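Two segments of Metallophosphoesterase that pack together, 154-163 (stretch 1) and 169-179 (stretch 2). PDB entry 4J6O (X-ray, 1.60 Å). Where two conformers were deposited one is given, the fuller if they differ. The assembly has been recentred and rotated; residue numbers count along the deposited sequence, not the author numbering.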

# COMPACT_ATOMS: atom_id res chain seq x y z
N ALA A 154 -3.84 4.97 5.08
CA ALA A 154 -2.59 4.58 5.75
C ALA A 154 -2.45 3.10 5.59
O ALA A 154 -3.47 2.40 5.41
CB ALA A 154 -2.64 4.92 7.26
N HIS A 155 -1.21 2.60 5.62
CA HIS A 155 -1.06 1.15 5.42
C HIS A 155 -1.67 0.34 6.55
O HIS A 155 -2.55 -0.51 6.30
CB HIS A 155 0.42 0.79 5.26
CG HIS A 155 0.65 -0.65 5.09
ND1 HIS A 155 0.32 -1.31 3.92
CD2 HIS A 155 1.11 -1.59 5.94
CE1 HIS A 155 0.59 -2.60 4.06
NE2 HIS A 155 1.08 -2.79 5.27
N ALA A 156 -1.21 0.55 7.78
CA ALA A 156 -1.72 -0.24 8.91
C ALA A 156 -2.91 0.38 9.58
O ALA A 156 -3.42 -0.17 10.55
CB ALA A 156 -0.58 -0.52 9.94
N GLY A 157 -3.39 1.50 9.08
CA GLY A 157 -4.46 2.25 9.75
C GLY A 157 -3.94 3.51 10.45
O GLY A 157 -2.75 3.79 10.41
N MET A 158 -4.85 4.28 11.00
CA MET A 158 -4.45 5.48 11.73
C MET A 158 -5.56 5.80 12.74
O MET A 158 -6.66 6.27 12.38
CB MET A 158 -4.18 6.65 10.78
CG MET A 158 -3.46 7.84 11.46
SD MET A 158 -1.93 7.35 12.22
CE MET A 158 -0.94 6.88 10.79
N LYS A 159 -5.29 5.55 14.02
CA LYS A 159 -6.27 5.87 15.04
C LYS A 159 -6.48 7.39 15.14
O LYS A 159 -5.62 8.16 14.70
CB LYS A 159 -5.86 5.28 16.39
CG LYS A 159 -4.55 5.75 16.90
CD LYS A 159 -4.42 5.22 18.36
CE LYS A 159 -3.04 5.33 18.93
NZ LYS A 159 -3.02 4.87 20.37
N GLU A 160 -7.66 7.81 15.64
CA GLU A 160 -8.08 9.21 15.59
C GLU A 160 -7.07 10.23 16.09
O GLU A 160 -6.81 11.23 15.43
CB GLU A 160 -9.39 9.39 16.35
CG GLU A 160 -9.89 10.82 16.32
CD GLU A 160 -11.29 10.96 16.87
OE1 GLU A 160 -11.86 9.95 17.35
OE2 GLU A 160 -11.81 12.09 16.81
N GLU A 161 -6.50 9.94 17.27
CA GLU A 161 -5.57 10.83 17.96
C GLU A 161 -4.35 11.19 17.11
O GLU A 161 -3.74 12.23 17.31
CB GLU A 161 -5.11 10.16 19.28
CG GLU A 161 -4.04 10.89 20.09
CD GLU A 161 -3.40 10.01 21.20
OE1 GLU A 161 -3.81 8.83 21.37
OE2 GLU A 161 -2.48 10.51 21.90
N PHE A 162 -3.99 10.34 16.14
CA PHE A 162 -2.73 10.48 15.43
C PHE A 162 -2.98 11.08 14.03
O PHE A 162 -2.06 11.47 13.33
CB PHE A 162 -2.11 9.09 15.20
CG PHE A 162 -1.44 8.48 16.38
CD1 PHE A 162 -1.44 9.07 17.65
CD2 PHE A 162 -0.78 7.29 16.22
CE1 PHE A 162 -0.80 8.45 18.70
CE2 PHE A 162 -0.13 6.66 17.27
CZ PHE A 162 -0.13 7.25 18.52
N GLN A 163 -4.23 11.10 13.61
CA GLN A 163 -4.53 11.61 12.27
C GLN A 163 -4.09 13.05 12.10
O GLN A 163 -4.39 13.92 12.92
CB GLN A 163 -5.99 11.44 11.91
CG GLN A 163 -6.41 9.97 11.77
CD GLN A 163 -7.90 9.83 11.64
OE1 GLN A 163 -8.60 10.83 11.56
NE2 GLN A 163 -8.40 8.61 11.66
N LYS A 169 6.36 8.57 15.96
CA LYS A 169 5.40 7.59 16.48
C LYS A 169 4.21 7.42 15.57
O LYS A 169 3.72 6.30 15.43
CB LYS A 169 4.92 8.03 17.87
CG LYS A 169 4.12 6.96 18.61
CD LYS A 169 3.95 7.37 20.09
CE LYS A 169 3.54 6.20 21.02
NZ LYS A 169 3.61 6.63 22.46
N VAL A 170 3.74 8.48 14.92
CA VAL A 170 2.63 8.34 13.98
C VAL A 170 3.06 7.60 12.72
O VAL A 170 2.29 6.77 12.18
CB VAL A 170 2.02 9.71 13.63
CG1 VAL A 170 0.87 9.55 12.62
CG2 VAL A 170 1.51 10.38 14.89
N ARG A 171 4.29 7.83 12.27
CA ARG A 171 4.75 7.11 11.11
C ARG A 171 4.92 5.61 11.45
O ARG A 171 4.54 4.73 10.66
CB ARG A 171 6.04 7.71 10.56
CG ARG A 171 6.63 6.86 9.49
CD ARG A 171 7.99 7.36 9.03
NE ARG A 171 8.23 6.97 7.63
CZ ARG A 171 9.13 6.09 7.22
NH1 ARG A 171 9.94 5.46 8.09
NH2 ARG A 171 9.23 5.85 5.91
N GLU A 172 5.40 5.30 12.65
CA GLU A 172 5.49 3.89 13.01
C GLU A 172 4.12 3.21 13.04
O GLU A 172 3.97 2.03 12.64
CB GLU A 172 6.19 3.75 14.38
CG GLU A 172 7.56 4.32 14.39
CD GLU A 172 8.23 4.19 15.78
OE1 GLU A 172 7.71 3.45 16.64
OE2 GLU A 172 9.27 4.85 15.99
N PHE A 173 3.11 3.94 13.52
CA PHE A 173 1.74 3.41 13.52
C PHE A 173 1.28 3.09 12.09
O PHE A 173 0.77 2.00 11.83
CB PHE A 173 0.76 4.37 14.19
CG PHE A 173 -0.58 3.75 14.49
CD1 PHE A 173 -1.53 3.60 13.49
CD2 PHE A 173 -0.87 3.25 15.75
CE1 PHE A 173 -2.74 2.98 13.76
CE2 PHE A 173 -2.07 2.61 16.01
CZ PHE A 173 -3.03 2.50 15.02
N ALA A 174 1.58 4.00 11.18
CA ALA A 174 1.17 3.79 9.77
C ALA A 174 1.78 2.51 9.19
O ALA A 174 1.21 1.83 8.34
CB ALA A 174 1.59 4.99 8.91
N LEU A 175 3.00 2.22 9.60
CA LEU A 175 3.70 1.10 9.03
C LEU A 175 3.35 -0.24 9.65
O LEU A 175 3.28 -1.25 8.96
CB LEU A 175 5.21 1.32 9.15
CG LEU A 175 5.81 2.50 8.39
CD1 LEU A 175 7.28 2.67 8.72
CD2 LEU A 175 5.68 2.25 6.88
N TYR A 176 3.18 -0.25 10.98
CA TYR A 176 3.18 -1.44 11.85
C TYR A 176 1.95 -1.52 12.78
O TYR A 176 1.76 -2.53 13.45
CB TYR A 176 4.46 -1.43 12.78
CG TYR A 176 5.79 -1.23 12.08
CD1 TYR A 176 6.27 -2.17 11.17
CD2 TYR A 176 6.56 -0.12 12.32
CE1 TYR A 176 7.50 -1.99 10.51
CE2 TYR A 176 7.77 0.09 11.67
CZ TYR A 176 8.24 -0.84 10.76
OH TYR A 176 9.46 -0.59 10.14
N GLY A 177 1.24 -0.41 12.95
CA GLY A 177 0.24 -0.31 13.99
C GLY A 177 0.95 -0.26 15.34
O GLY A 177 2.14 0.10 15.41
N GLU A 178 0.23 -0.64 16.39
CA GLU A 178 0.84 -0.75 17.73
C GLU A 178 0.45 -2.00 18.48
O GLU A 178 -0.45 -2.76 18.09
CB GLU A 178 0.59 0.50 18.58
CG GLU A 178 -0.82 0.63 19.09
CD GLU A 178 -1.13 2.03 19.64
OE1 GLU A 178 -2.23 2.22 20.19
OE2 GLU A 178 -0.24 2.92 19.53
N THR A 179 1.17 -2.24 19.57
CA THR A 179 0.89 -3.41 20.37
C THR A 179 0.26 -2.97 21.66
O THR A 179 0.31 -1.79 22.01
CB THR A 179 2.14 -4.25 20.62
OG1 THR A 179 3.20 -3.39 21.04
CG2 THR A 179 2.56 -4.99 19.33

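The segment 154-163, which includes a 3-10 turn at 160-162, lies against the helix 169-176 and the turn that follows it, and only two hydrogen bonds cross between them. The first joins main chain to main chain: Ala156 N donates to Ala174 O at 2.8 Å, with an angle of 154° at the hydrogen. Ala174 O lies near the end of the helix, where Gly177 leaves helical geometry with positive phi, and it accepts from the loop. The preceding carbonyl is satisfied within its own stretch, Gly177 N donating to Phe173 O at 2.7 Å. The methyl group of Ala156 fits closely over this turn, its CB 3.4 Å from Phe173 O and 3.5 Å from Gly177 N.

The second bond is a salt bridge, Lys159 NZ to Glu178 OE1 at 2.8 Å. The lysine side chain is extended beyond a p chi1, and on its way its CG lies over one face of the Phe173 ring, 4.1 Å from Phe173 CZ.

Not every polar atom is paired. Gly157 O is buried by the contact and has no hydrogen-bonding partner; it sits at the edge of the Phe173 ring, 3.3 Å from Phe173 CD1. Met158 O, by contrast, accepts from Gln163 NE2 at 3.0 Å within the same stretch, while both ring nitrogens of His155 are satisfied elsewhere in the structure.

Apolar packing fills the remainder. Phe162 directs its edge toward the face of Phe173, the ring planes at 87° and the centroids 5.6 Å apart, and Val170 CG2 makes an off-centre CH-pi contact with the Phe162 ring. Although the CA-to-CB bond of Met158 points away from the helix, its side chain returns: SD lies 3.6 Å from Val170 CG1, and CE reaches to 3.7 Å from Ala174 CB.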